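Local structure of guanylate kinase (Stenotrophomonas maltophilia, 6WCT) at residues 47-52 against 201-206; 25-30 against 197-202; 34-39 against 148-153. The protein catalyses the ATP-dependent phosphorylation of GMP to GDP, releasing ADP, and is probably essential for recycling GMP and, indirectly, cGMP. All coordinates share one frame; numbering follows the deposited sequence.

Contact 1. Residues 47-52 against 201-206; sequences PQIALS and ASRLRR
A small side-chain contact, in which the amide of Gln48 and the branch of Ile49 meet the guanidinium of Arg203, ties the segment leading into strand 49-51 to the C-terminal part of helix 188-203. The backbones stay well apart, since even the nearest CA atoms, those of Gln48 and Arg203, are separated by 11.3 Å; long side chains therefore bridge the gap. Gln48 CG stands between the backbone N and the carbonyl carbon (chi1 84°), and the chain, extended beyond CG, carries the amide over the guanidinium. The two side chains come from opposite directions, with their flat ends only 12° from parallel. OE1 of Gln48 lies over one face of the guanidinium, 2.8 Å from Arg203 NE, a closeness doubtful in detail. The approach over the face gives NE-H a poor angle, and the pair does not count as a hydrogen bond. Asp46 pairs with Arg203 NH2 in a salt bridge.

Within the parallel sheet of this P-loop kinase, 49-51 is the outermost strand on its side. Its Ile49 comes to the same nitrogen: CG1 lies at the guanidinium edge, in plane, 3.6 Å from Arg203 NH2, while CD1 approaches NH2 obliquely at 3.5 Å. Further along, Arg205 folds back and gives NE to Ser202 O (3.0 Å, 159° at the hydrogen). Arg206 NH1 hydrogen-bonds to Phe179 O of the second subunit.

Contact 2. Residues 25-30 against 197-202; sequences YIVAAP and AIFTAS
The rings of Tyr25 and Phe199 meet obliquely: their planes make 55° and their centroids are 4.6 Å apart. The closest approach brings CD1 of Tyr25 to 3.5 Å from CE1 of Phe199. At the edge of the tyrosine ring, in its plane, sits OG of Ser202; at the edge of the phenylalanine ring lies CG2 of Val27, 4.2 Å from Phe199 CZ. Val27 and Phe199 cross at about a right angle, and the methyl CG2 meets the ring at CZ.

The polar end of the tyrosine is held by a short relay. Tyr25 OH donates to Ser202 OG at 2.6 Å, and Ser202 OG in turn donates to Phe199 O at 2.9 Å, with OG tilted from the carbonyl plane of Phe199. With OG between its backbone N and carbonyl carbon (chi1 80°), Ser202 turns back toward Phe199 O in the preceding helical turn.

Strand 24-28 is the middle strand of the parallel sheet and runs into the phosphate-binding loop of the P-loop NTPase fold; helix 188-203 packs on it nearly antiparallel, at 159° between the short segments, whose axes approach to 11.3 Å. All four touching residues are buried. Phe199 also rests on Leu116 of strand 114-117 and Thr42 of helix 35-45, whereas Ala201 packs on Ala201 of the second subunit.

Contact 3. Residues 34-39 against 148-153; sequences GKSSIV and QDRMRK. With 5GP (guanosine-5'-monophosphate), chain E; PO4 (phosphate ion), chain F.
Arg150 carries its guanidinium to Gly34 and Ser37 on a chain extended from CG to NE, with CG swung anti to the backbone N (chi1 -170°). The flat group then lies across Gly34, whose CA sits 3.2 Å above the guanidinium plane, off-centre over the group. Its edge is turned to the bound phosphate: Arg150 NH2 donates to phosphate O2 at 2.8 Å with 159° at the hydrogen, and Arg150 NE makes a weak bond to phosphate O3 at 3.3 Å. NH2 also gives a weak hydrogen bond to Ser37 OG, at 3.4 Å.

From the other segment, backbone amides grip the same ion, Gly34 N to phosphate O3 and Ser36 N to phosphate O1, both at 2.9 Å. Gly32 N also binds it; these amides belong to the Walker A P-loop, while Arg150 and Arg154 come from outside it. The phosphate probably comes from the crystallisation liquor; since Gly34, Lys35, Ser36, Ser37 and Arg150 are seen to contact ADP in a structure of this protein, it probably marks a nucleotide phosphate position. Lys35 bends at chi3 (100°) and sends NZ to O2' of GMP, at 3.0 Å, and to Ala29 O.

Helix 35-45 is backed by helix 188-203, where Ile38 meets Phe188, Ala191 and Leu195, and Val27 of strand 24-28 touches Lys35 and Val39; helix 144-152 leans through Met151 on Arg165 and Leu166 of helix 159-173.

Contacts 1 and 2 are neighbours, their centres 9 Å apart: both end on helix 188-203, share Ala201 and Ser202, reach the same parallel sheet and touch the second subunit. Ile49 CD1 joins them directly, 3.4 Å from Phe199 CD2. Contact 3, which touches no other chain of the assembly, lies toward the nucleotide end, about 17 Å from contact 2 and 24 Å from contact 1, centre to centre. Along the chain it is nested inside the loop closed by contact 2, and its segments alternate with those of contact 1. Strand 24-28, on which helix 188-203 packs, leads through the phosphate-binding loop to helix 35-45, and Val27 and Ala29 touch Lys35.

Contact 1. Residues 47-52 against 201-206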
ATOM      1  N   PRO A  47      -6.089 -12.488 -10.421  1.00 55.13           N
ATOM      2  CA  PRO A  47      -6.216 -12.519 -11.886  1.00 54.11           C
ATOM      3  C   PRO A  47      -6.842 -11.281 -12.516  1.00 59.05           C
ATOM      4  O   PRO A  47      -6.895 -11.205 -13.752  1.00 60.47           O
ATOM      5  CB  PRO A  47      -7.089 -13.755 -12.123  1.00 54.39           C
ATOM      6  CG  PRO A  47      -7.980 -13.802 -10.890  1.00 61.89           C
ATOM      7  CD  PRO A  47      -7.115 -13.290  -9.744  1.00 49.81           C
ATOM      8  N   GLN A  48      -7.341 -10.320 -11.735  1.00 51.01           N
ATOM      9  CA  GLN A  48      -7.877  -9.136 -12.392  1.00 51.21           C
ATOM     10  C   GLN A  48      -6.789  -8.208 -12.942  1.00 47.10           C
ATOM     11  O   GLN A  48      -7.119  -7.136 -13.460  1.00 59.74           O
ATOM     12  CB  GLN A  48      -8.803  -8.379 -11.446  1.00 54.48           C
ATOM     13  CG  GLN A  48      -8.109  -7.447 -10.522  1.00 55.21           C
ATOM     14  CD  GLN A  48      -9.083  -6.792  -9.574  1.00 66.90           C
ATOM     15  OE1 GLN A  48      -9.032  -7.033  -8.373  1.00 68.03           O
ATOM     16  NE2 GLN A  48      -9.991  -5.972 -10.111  1.00 62.76           N
ATOM     17  N   ILE A  49      -5.517  -8.578 -12.846  1.00 42.65           N
ATOM     18  CA  ILE A  49      -4.418  -7.772 -13.362  1.00 40.09           C
ATOM     19  C   ILE A  49      -3.802  -8.549 -14.507  1.00 40.14           C
ATOM     20  O   ILE A  49      -3.402  -9.705 -14.332  1.00 42.12           O
ATOM     21  CB  ILE A  49      -3.361  -7.470 -12.292  1.00 45.34           C
ATOM     22  CG1 ILE A  49      -3.988  -6.793 -11.083  1.00 45.84           C
ATOM     23  CG2 ILE A  49      -2.226  -6.631 -12.881  1.00 43.35           C
ATOM     24  CD1 ILE A  49      -2.991  -6.615  -9.949  1.00 46.38           C
ATOM     25  N   ALA A  50      -3.712  -7.920 -15.667  1.00 46.37           N
ATOM     26  CA  ALA A  50      -3.140  -8.538 -16.851  1.00 48.31           C
ATOM     27  C   ALA A  50      -1.672  -8.162 -16.981  1.00 45.18           C
ATOM     28  O   ALA A  50      -1.244  -7.083 -16.566  1.00 45.22           O
ATOM     29  CB  ALA A  50      -3.907  -8.144 -18.113  1.00 44.19           C
ATOM     30  N   LEU A  51      -0.895  -9.103 -17.489  1.00 39.61           N
ATOM     31  CA  LEU A  51       0.518  -8.896 -17.751  1.00 39.13           C
ATOM     32  C   LEU A  51       0.742  -8.475 -19.202  1.00 37.57           C
ATOM     33  O   LEU A  51       0.027  -8.900 -20.107  1.00 37.19           O
ATOM     34  CB  LEU A  51       1.275 -10.191 -17.443  1.00 36.75           C
ATOM     35  CG  LEU A  51       2.776 -10.266 -17.662  1.00 47.30           C
ATOM     36  CD1 LEU A  51       3.512  -9.153 -16.892  1.00 52.01           C
ATOM     37  CD2 LEU A  51       3.250 -11.633 -17.239  1.00 40.28           C
ATOM     38  N   SER A  52       1.740  -7.637 -19.420  1.00 43.91           N
ATOM     39  CA  SER A  52       2.104  -7.193 -20.760  1.00 43.97           C
ATOM     40  C   SER A  52       3.397  -7.867 -21.215  1.00 34.57           C
ATOM     41  O   SER A  52       4.351  -7.980 -20.450  1.00 33.47           O
ATOM     42  CB  SER A  52       2.269  -5.674 -20.798  1.00 37.63           C
ATOM     43  OG  SER A  52       2.859  -5.277 -22.011  1.00 44.27           O
ATOM     44  N   ALA A 201      -4.063  -3.258  -1.457  1.00 38.87           N
ATOM     45  CA  ALA A 201      -4.182  -1.943  -0.837  1.00 35.25           C
ATOM     46  C   ALA A 201      -4.476  -0.863  -1.863  1.00 36.87           C
ATOM     47  O   ALA A 201      -5.202   0.094  -1.567  1.00 42.40           O
ATOM     48  CB  ALA A 201      -2.904  -1.593  -0.081  1.00 27.96           C
ATOM     49  N   SER A 202      -3.921  -0.986  -3.063  1.00 34.17           N
ATOM     50  CA  SER A 202      -4.133   0.065  -4.046  1.00 43.71           C
ATOM     51  C   SER A 202      -5.608   0.175  -4.431  1.00 48.44           C
ATOM     52  O   SER A 202      -6.086   1.276  -4.703  1.00 43.13           O
ATOM     53  CB  SER A 202      -3.254  -0.173  -5.274  1.00 38.62           C
ATOM     54  OG  SER A 202      -3.825  -1.146  -6.133  1.00 43.53           O
ATOM     55  N   ARG A 203      -6.356  -0.939  -4.426  1.00 45.24           N
ATOM     56  CA  ARG A 203      -7.784  -0.858  -4.731  1.00 45.99           C
ATOM     57  C   ARG A 203      -8.603  -0.256  -3.599  1.00 48.45           C
ATOM     58  O   ARG A 203      -9.778   0.067  -3.814  1.00 48.77           O
ATOM     59  CB  ARG A 203      -8.354  -2.236  -5.041  1.00 45.93           C
ATOM     60  CG  ARG A 203      -7.623  -2.934  -6.129  1.00 45.86           C
ATOM     61  CD  ARG A 203      -8.320  -4.182  -6.559  1.00 42.30           C
ATOM     62  NE  ARG A 203      -7.426  -4.870  -7.460  1.00 61.80           N
ATOM     63  CZ  ARG A 203      -6.649  -5.878  -7.090  1.00 58.95           C
ATOM     64  NH1 ARG A 203      -6.692  -6.329  -5.839  1.00 50.90           N
ATOM     65  NH2 ARG A 203      -5.850  -6.434  -7.984  1.00 56.69           N
ATOM     66  N   LEU A 204      -8.042  -0.163  -2.396  1.00 44.44           N
ATOM     67  CA  LEU A 204      -8.736   0.409  -1.252  1.00 44.09           C
ATOM     68  C   LEU A 204      -8.474   1.901  -1.080  1.00 45.15           C
ATOM     69  O   LEU A 204      -9.056   2.514  -0.181  1.00 46.13           O
ATOM     70  CB  LEU A 204      -8.318  -0.331   0.025  1.00 42.61           C
ATOM     71  CG  LEU A 204      -8.512  -1.851  -0.007  1.00 47.02           C
ATOM     72  CD1 LEU A 204      -7.851  -2.498   1.207  1.00 40.68           C
ATOM     73  CD2 LEU A 204      -9.982  -2.201  -0.064  1.00 44.88           C
ATOM     74  N   ARG A 205      -7.623   2.496  -1.913  1.00 44.06           N
ATOM     75  CA  ARG A 205      -7.318   3.917  -1.788  1.00 46.54           C
ATOM     76  C   ARG A 205      -8.584   4.758  -1.969  1.00 47.73           C
ATOM     77  O   ARG A 205      -9.506   4.386  -2.705  1.00 44.83           O
ATOM     78  CB  ARG A 205      -6.241   4.313  -2.807  1.00 43.56           C
ATOM     79  CG  ARG A 205      -4.839   3.784  -2.441  1.00 47.04           C
ATOM     80  CD  ARG A 205      -3.800   4.144  -3.487  1.00 51.96           C
ATOM     81  NE  ARG A 205      -4.148   3.609  -4.802  1.00 64.77           N
ATOM     82  CZ  ARG A 205      -3.473   3.877  -5.919  1.00 75.09           C
ATOM     83  NH1 ARG A 205      -2.412   4.678  -5.871  1.00 81.84           N
ATOM     84  NH2 ARG A 205      -3.857   3.353  -7.081  1.00 61.88           N
ATOM     85  N   ARG A 206      -8.621   5.904  -1.277  1.00 40.11           N
ATOM     86  CA  ARG A 206      -9.837   6.712  -1.198  1.00 41.37           C
ATOM     87  C   ARG A 206     -10.415   7.018  -2.577  1.00 49.23           C
ATOM     88  O   ARG A 206     -11.618   6.842  -2.809  1.00 54.59           O
ATOM     89  CB  ARG A 206      -9.550   8.017  -0.451  1.00 45.29           C
ATOM     90  CG  ARG A 206     -10.699   9.004  -0.488  1.00 57.36           C
ATOM     91  CD  ARG A 206     -10.259  10.373  -0.019  1.00 61.38           C
ATOM     92  NE  ARG A 206      -9.205  10.939  -0.854  1.00 60.24           N
ATOM     93  CZ  ARG A 206      -7.934  11.065  -0.480  1.00 70.35           C
ATOM     94  NH1 ARG A 206      -7.546  10.673   0.722  1.00 71.83           N
ATOM     95  NH2 ARG A 206      -7.043  11.585  -1.312  1.00 78.64           N
TER

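Contact 2. Residues 25-30 against 197-202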
ATOM      1  N   TYR A  25       0.132  -0.775 -12.998  1.00 42.97           N
ATOM      2  CA  TYR A  25       1.128  -1.226 -12.032  1.00 41.61           C
ATOM      3  C   TYR A  25       2.467  -1.379 -12.725  1.00 38.78           C
ATOM      4  O   TYR A  25       2.523  -1.822 -13.876  1.00 41.11           O
ATOM      5  CB  TYR A  25       0.721  -2.566 -11.412  1.00 34.03           C
ATOM      6  CG  TYR A  25      -0.569  -2.494 -10.641  1.00 42.38           C
ATOM      7  CD1 TYR A  25      -0.582  -2.101  -9.309  1.00 39.33           C
ATOM      8  CD2 TYR A  25      -1.784  -2.755 -11.258  1.00 40.42           C
ATOM      9  CE1 TYR A  25      -1.759  -2.029  -8.597  1.00 44.18           C
ATOM     10  CE2 TYR A  25      -2.972  -2.671 -10.553  1.00 46.15           C
ATOM     11  CZ  TYR A  25      -2.950  -2.310  -9.222  1.00 46.55           C
ATOM     12  OH  TYR A  25      -4.125  -2.208  -8.508  1.00 54.99           O
ATOM     13  N   ILE A  26       3.543  -0.977 -12.043  1.00 34.36           N
ATOM     14  CA  ILE A  26       4.897  -1.229 -12.522  1.00 31.50           C
ATOM     15  C   ILE A  26       5.639  -2.003 -11.448  1.00 31.78           C
ATOM     16  O   ILE A  26       5.650  -1.590 -10.284  1.00 30.85           O
ATOM     17  CB  ILE A  26       5.662   0.065 -12.857  1.00 32.17           C
ATOM     18  CG1 ILE A  26       4.937   0.864 -13.930  1.00 35.51           C
ATOM     19  CG2 ILE A  26       7.074  -0.270 -13.344  1.00 28.55           C
ATOM     20  CD1 ILE A  26       5.691   2.117 -14.344  1.00 42.82           C
ATOM     21  N   VAL A  27       6.254  -3.116 -11.836  1.00 31.05           N
ATOM     22  CA  VAL A  27       7.148  -3.865 -10.956  1.00 36.01           C
ATOM     23  C   VAL A  27       8.506  -3.907 -11.652  1.00 33.79           C
ATOM     24  O   VAL A  27       8.636  -4.482 -12.742  1.00 32.67           O
ATOM     25  CB  VAL A  27       6.649  -5.289 -10.656  1.00 34.11           C
ATOM     26  CG1 VAL A  27       7.649  -5.991  -9.751  1.00 33.06           C
ATOM     27  CG2 VAL A  27       5.268  -5.277 -10.050  1.00 33.03           C
ATOM     28  N   ALA A  28       9.511  -3.296 -11.027  1.00 35.56           N
ATOM     29  CA  ALA A  28      10.847  -3.244 -11.585  1.00 32.01           C
ATOM     30  C   ALA A  28      11.815  -3.999 -10.690  1.00 35.41           C
ATOM     31  O   ALA A  28      11.639  -4.075  -9.473  1.00 35.11           O
ATOM     32  CB  ALA A  28      11.333  -1.824 -11.720  1.00 27.91           C
ATOM     33  N   ALA A  29      12.866  -4.494 -11.302  1.00 29.44           N
ATOM     34  CA  ALA A  29      13.898  -5.262 -10.625  1.00 37.11           C
ATOM     35  C   ALA A  29      14.991  -5.548 -11.634  1.00 40.37           C
ATOM     36  O   ALA A  29      14.686  -5.762 -12.815  1.00 46.52           O
ATOM     37  CB  ALA A  29      13.339  -6.578 -10.080  1.00 27.28           C
ATOM     38  N   PRO A  30      16.254  -5.605 -11.226  1.00 36.63           N
ATOM     39  CA  PRO A  30      17.264  -6.135 -12.141  1.00 41.61           C
ATOM     40  C   PRO A  30      16.921  -7.581 -12.445  1.00 43.81           C
ATOM     41  O   PRO A  30      16.376  -8.294 -11.600  1.00 38.15           O
ATOM     42  CB  PRO A  30      18.567  -6.013 -11.345  1.00 39.68           C
ATOM     43  CG  PRO A  30      18.123  -6.084  -9.888  1.00 40.10           C
ATOM     44  CD  PRO A  30      16.785  -5.362  -9.873  1.00 34.31           C
ATOM     45  N   ALA A 197      -0.313  -7.855  -1.135  1.00 34.71           N
ATOM     46  CA  ALA A 197      -0.820  -6.820  -0.232  1.00 38.77           C
ATOM     47  C   ALA A 197      -0.779  -5.444  -0.886  1.00 36.64           C
ATOM     48  O   ALA A 197      -1.710  -4.650  -0.724  1.00 38.03           O
ATOM     49  CB  ALA A 197      -0.038  -6.810   1.077  1.00 34.84           C
ATOM     50  N   ILE A 198       0.287  -5.148  -1.634  1.00 40.84           N
ATOM     51  CA  ILE A 198       0.396  -3.859  -2.320  1.00 35.15           C
ATOM     52  C   ILE A 198      -0.720  -3.705  -3.347  1.00 36.63           C
ATOM     53  O   ILE A 198      -1.357  -2.653  -3.438  1.00 34.96           O
ATOM     54  CB  ILE A 198       1.778  -3.714  -2.977  1.00 33.55           C
ATOM     55  CG1 ILE A 198       2.881  -3.606  -1.915  1.00 37.54           C
ATOM     56  CG2 ILE A 198       1.794  -2.518  -3.979  1.00 31.32           C
ATOM     57  CD1 ILE A 198       4.319  -3.605  -2.519  1.00 29.00           C
ATOM     58  N   PHE A 199      -0.982  -4.759  -4.140  1.00 40.73           N
ATOM     59  CA  PHE A 199      -2.056  -4.665  -5.132  1.00 37.71           C
ATOM     60  C   PHE A 199      -3.421  -4.522  -4.464  1.00 48.32           C
ATOM     61  O   PHE A 199      -4.244  -3.695  -4.885  1.00 46.70           O
ATOM     62  CB  PHE A 199      -2.024  -5.863  -6.070  1.00 37.80           C
ATOM     63  CG  PHE A 199      -0.820  -5.892  -6.971  1.00 35.90           C
ATOM     64  CD1 PHE A 199       0.008  -4.781  -7.085  1.00 39.90           C
ATOM     65  CD2 PHE A 199      -0.518  -7.015  -7.700  1.00 28.44           C
ATOM     66  CE1 PHE A 199       1.125  -4.806  -7.921  1.00 40.28           C
ATOM     67  CE2 PHE A 199       0.588  -7.045  -8.544  1.00 33.52           C
ATOM     68  CZ  PHE A 199       1.410  -5.949  -8.651  1.00 29.80           C
ATOM     69  N   THR A 200      -3.671  -5.303  -3.414  1.00 36.48           N
ATOM     70  CA  THR A 200      -4.925  -5.188  -2.685  1.00 39.95           C
ATOM     71  C   THR A 200      -5.101  -3.785  -2.112  1.00 43.95           C
ATOM     72  O   THR A 200      -6.167  -3.172  -2.253  1.00 47.03           O
ATOM     73  CB  THR A 200      -4.969  -6.233  -1.571  1.00 46.84           C
ATOM     74  OG1 THR A 200      -4.964  -7.554  -2.145  1.00 48.87           O
ATOM     75  CG2 THR A 200      -6.192  -6.024  -0.665  1.00 40.46           C
ATOM     76  N   ALA A 201      -4.063  -3.258  -1.457  1.00 38.87           N
ATOM     77  CA  ALA A 201      -4.182  -1.943  -0.837  1.00 35.25           C
ATOM     78  C   ALA A 201      -4.476  -0.863  -1.863  1.00 36.87           C
ATOM     79  O   ALA A 201      -5.202   0.094  -1.567  1.00 42.40           O
ATOM     80  CB  ALA A 201      -2.904  -1.593  -0.081  1.00 27.96           C
ATOM     81  N   SER A 202      -3.921  -0.986  -3.063  1.00 34.17           N
ATOM     82  CA  SER A 202      -4.133   0.065  -4.046  1.00 43.71           C
ATOM     83  C   SER A 202      -5.608   0.175  -4.431  1.00 48.44           C
ATOM     84  O   SER A 202      -6.086   1.276  -4.703  1.00 43.13           O
ATOM     85  CB  SER A 202      -3.254  -0.173  -5.274  1.00 38.62           C
ATOM     86  OG  SER A 202      -3.825  -1.146  -6.133  1.00 43.53           O
TER

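Contact 3. Residues 34-39 against 148-153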
ATOM      1  N   GLY A  34      14.453 -12.301  -9.384  1.00 43.97           N
ATOM      2  CA  GLY A  34      13.276 -13.129  -9.236  1.00 42.35           C
ATOM      3  C   GLY A  34      11.939 -12.451  -9.424  1.00 43.03           C
ATOM      4  O   GLY A  34      10.923 -13.027  -9.032  1.00 37.76           O
ATOM      5  N   LYS A  35      11.894 -11.251 -10.012  1.00 39.84           N
ATOM      6  CA  LYS A  35      10.621 -10.546 -10.127  1.00 37.45           C
ATOM      7  C   LYS A  35       9.609 -11.313 -10.977  1.00 33.09           C
ATOM      8  O   LYS A  35       8.419 -11.354 -10.639  1.00 39.37           O
ATOM      9  CB  LYS A  35      10.844  -9.111 -10.640  1.00 40.87           C
ATOM     10  CG  LYS A  35       9.937  -8.600 -11.778  1.00 44.99           C
ATOM     11  CD  LYS A  35      10.586  -7.403 -12.557  1.00 32.69           C
ATOM     12  CE  LYS A  35      11.234  -7.840 -13.871  1.00 43.28           C
ATOM     13  NZ  LYS A  35      12.371  -6.952 -14.281  1.00 40.10           N
ATOM     14  N   SER A  36      10.040 -11.913 -12.095  1.00 33.60           N
ATOM     15  CA  SER A  36       9.049 -12.533 -12.970  1.00 37.76           C
ATOM     16  C   SER A  36       8.347 -13.675 -12.243  1.00 27.84           C
ATOM     17  O   SER A  36       7.129 -13.852 -12.374  1.00 40.62           O
ATOM     18  CB  SER A  36       9.681 -13.015 -14.280  1.00 41.23           C
ATOM     19  OG  SER A  36      10.582 -14.080 -14.052  1.00 54.13           O
ATOM     20  N   SER A  37       9.090 -14.440 -11.440  1.00 41.70           N
ATOM     21  CA  SER A  37       8.460 -15.518 -10.679  1.00 34.84           C
ATOM     22  C   SER A  37       7.516 -14.951  -9.627  1.00 39.76           C
ATOM     23  O   SER A  37       6.437 -15.508  -9.380  1.00 38.60           O
ATOM     24  CB  SER A  37       9.522 -16.394 -10.022  1.00 46.01           C
ATOM     25  OG  SER A  37      10.070 -17.297 -10.957  1.00 59.98           O
ATOM     26  N   ILE A  38       7.890 -13.826  -9.012  1.00 36.28           N
ATOM     27  CA  ILE A  38       7.010 -13.213  -8.029  1.00 39.73           C
ATOM     28  C   ILE A  38       5.745 -12.680  -8.702  1.00 36.10           C
ATOM     29  O   ILE A  38       4.632 -12.868  -8.194  1.00 35.08           O
ATOM     30  CB  ILE A  38       7.771 -12.122  -7.259  1.00 42.19           C
ATOM     31  CG1 ILE A  38       8.920 -12.746  -6.477  1.00 39.23           C
ATOM     32  CG2 ILE A  38       6.853 -11.413  -6.295  1.00 39.87           C
ATOM     33  CD1 ILE A  38       9.867 -11.707  -5.906  1.00 40.26           C
ATOM     34  N   VAL A  39       5.895 -12.007  -9.848  1.00 36.87           N
ATOM     35  CA  VAL A  39       4.741 -11.439 -10.558  1.00 38.06           C
ATOM     36  C   VAL A  39       3.800 -12.540 -11.051  1.00 39.83           C
ATOM     37  O   VAL A  39       2.573 -12.456 -10.887  1.00 41.90           O
ATOM     38  CB  VAL A  39       5.225 -10.554 -11.724  1.00 43.00           C
ATOM     39  CG1 VAL A  39       4.124 -10.361 -12.764  1.00 46.62           C
ATOM     40  CG2 VAL A  39       5.704  -9.218 -11.211  1.00 34.23           C
ATOM     41  N   GLN A 148      24.115 -13.363  -8.829  1.00 71.62           N
ATOM     42  CA  GLN A 148      24.977 -14.289  -9.559  1.00 73.96           C
ATOM     43  C   GLN A 148      24.384 -15.688  -9.584  1.00 74.29           C
ATOM     44  O   GLN A 148      24.332 -16.328 -10.641  1.00 73.09           O
ATOM     45  CB  GLN A 148      26.370 -14.321  -8.930  1.00 68.20           C
ATOM     46  N   ASP A 149      23.878 -16.159  -8.441  1.00 74.91           N
ATOM     47  CA  ASP A 149      23.402 -17.534  -8.364  1.00 79.65           C
ATOM     48  C   ASP A 149      22.254 -17.776  -9.342  1.00 78.07           C
ATOM     49  O   ASP A 149      22.264 -18.759 -10.093  1.00 73.27           O
ATOM     50  CB  ASP A 149      22.988 -17.868  -6.925  1.00 88.17           C
ATOM     51  CG  ASP A 149      24.160 -17.793  -5.929  1.00 93.32           C
ATOM     52  OD1 ASP A 149      25.330 -17.723  -6.367  1.00 92.29           O
ATOM     53  OD2 ASP A 149      23.906 -17.837  -4.703  1.00 90.86           O
ATOM     54  N   ARG A 150      21.268 -16.872  -9.377  1.00 77.90           N
ATOM     55  CA  ARG A 150      20.137 -17.053 -10.287  1.00 86.33           C
ATOM     56  C   ARG A 150      20.553 -16.929 -11.753  1.00 90.21           C
ATOM     57  O   ARG A 150      19.861 -17.463 -12.628  1.00 89.35           O
ATOM     58  CB  ARG A 150      18.998 -16.077  -9.958  1.00 89.35           C
ATOM     59  CG  ARG A 150      17.685 -16.365 -10.716  1.00 87.90           C
ATOM     60  CD  ARG A 150      16.466 -15.946  -9.902  1.00 88.64           C
ATOM     61  NE  ARG A 150      15.295 -15.619 -10.723  1.00 87.45           N
ATOM     62  CZ  ARG A 150      14.158 -16.317 -10.736  1.00 85.72           C
ATOM     63  NH1 ARG A 150      14.022 -17.394  -9.969  1.00 72.98           N
ATOM     64  NH2 ARG A 150      13.149 -15.925 -11.508  1.00 79.20           N
ATOM     65  N   MET A 151      21.669 -16.255 -12.046  1.00 94.85           N
ATOM     66  CA  MET A 151      22.068 -16.088 -13.441  1.00 94.92           C
ATOM     67  C   MET A 151      22.708 -17.354 -13.997  1.00 95.83           C
ATOM     68  O   MET A 151      22.421 -17.746 -15.133  1.00100.56           O
ATOM     69  CB  MET A 151      23.033 -14.913 -13.588  1.00 92.87           C
ATOM     70  CG  MET A 151      22.371 -13.573 -13.808  1.00 92.00           C
ATOM     71  SD  MET A 151      23.608 -12.279 -13.906  1.00 85.76           S
ATOM     72  CE  MET A 151      22.856 -11.013 -12.887  1.00 78.92           C
ATOM     73  N   ARG A 152      23.570 -18.012 -13.224  1.00 87.20           N
ATOM     74  CA  ARG A 152      24.176 -19.235 -13.731  1.00 87.63           C
ATOM     75  C   ARG A 152      23.260 -20.450 -13.601  1.00 90.25           C
ATOM     76  O   ARG A 152      23.664 -21.556 -13.983  1.00 91.87           O
ATOM     77  CB  ARG A 152      25.527 -19.492 -13.048  1.00 91.41           C
ATOM     78  CG  ARG A 152      25.508 -19.577 -11.537  1.00 94.29           C
ATOM     79  CD  ARG A 152      26.403 -18.506 -10.907  1.00 97.33           C
ATOM     80  NE  ARG A 152      27.711 -18.386 -11.552  1.00 99.04           N
ATOM     81  CZ  ARG A 152      28.641 -17.496 -11.204  1.00 90.58           C
ATOM     82  NH1 ARG A 152      28.416 -16.644 -10.213  1.00 88.28           N
ATOM     83  NH2 ARG A 152      29.799 -17.457 -11.847  1.00 84.32           N
ATOM     84  N   LYS A 153      22.042 -20.272 -13.089  1.00 91.79           N
ATOM     85  CA  LYS A 153      21.013 -21.306 -13.119  1.00 98.31           C
ATOM     86  C   LYS A 153      19.983 -21.065 -14.214  1.00101.35           C
ATOM     87  O   LYS A 153      19.037 -21.849 -14.347  1.00102.08           O
ATOM     88  CB  LYS A 153      20.313 -21.408 -11.758  1.00 95.48           C
TER
HETATM   89  P   5GP E 301      16.415  -8.389 -19.569  1.00 45.26           P
HETATM   90  O1P 5GP E 301      15.254  -9.301 -19.878  1.00 47.58           O
HETATM   91  O2P 5GP E 301      17.511  -9.004 -18.700  1.00 42.03           O
HETATM   92  O3P 5GP E 301      17.047  -7.746 -20.778  1.00 37.46           O
HETATM   93  O5' 5GP E 301      15.840  -7.152 -18.781  1.00 45.44           O
HETATM   94  C5' 5GP E 301      16.579  -5.951 -18.690  1.00 35.42           C
HETATM   95  C4' 5GP E 301      15.727  -4.867 -18.104  1.00 37.04           C
HETATM   96  O4' 5GP E 301      14.813  -4.384 -19.123  1.00 34.54           O
HETATM   97  C3' 5GP E 301      14.846  -5.321 -16.925  1.00 39.14           C
HETATM   98  O3' 5GP E 301      14.861  -4.338 -15.898  1.00 41.08           O
HETATM   99  C2' 5GP E 301      13.449  -5.345 -17.527  1.00 34.27           C
HETATM  100  O2' 5GP E 301      12.402  -5.129 -16.607  1.00 35.85           O
HETATM  101  C1' 5GP E 301      13.552  -4.218 -18.537  1.00 33.24           C
HETATM  102  N9  5GP E 301      12.525  -4.255 -19.564  1.00 40.19           N
HETATM  103  C8  5GP E 301      11.818  -5.357 -19.968  1.00 42.51           C
HETATM  104  N7  5GP E 301      10.819  -5.067 -20.758  1.00 41.96           N
HETATM  105  C5  5GP E 301      10.880  -3.690 -20.895  1.00 40.98           C
HETATM  106  C6  5GP E 301      10.037  -2.798 -21.581  1.00 41.09           C
HETATM  107  O6  5GP E 301       9.034  -3.092 -22.226  1.00 42.84           O
HETATM  108  N1  5GP E 301      10.426  -1.479 -21.421  1.00 43.21           N
HETATM  109  C2  5GP E 301      11.504  -1.061 -20.680  1.00 48.14           C
HETATM  110  N2  5GP E 301      11.724   0.258 -20.609  1.00 42.17           N
HETATM  111  N3  5GP E 301      12.308  -1.897 -20.031  1.00 40.25           N
HETATM  112  C4  5GP E 301      11.939  -3.181 -20.173  1.00 38.75           C
HETATM  113  P   PO4 F 302      13.723 -12.649 -13.401  1.00 60.40           P
HETATM  114  O1  PO4 F 302      12.693 -11.565 -13.182  1.00 60.27           O
HETATM  115  O2  PO4 F 302      12.994 -13.963 -13.480  1.00 65.99           O
HETATM  116  O3  PO4 F 302      14.704 -12.742 -12.249  1.00 54.93           O
HETATM  117  O4  PO4 F 302      14.458 -12.353 -14.689  1.00 61.35           O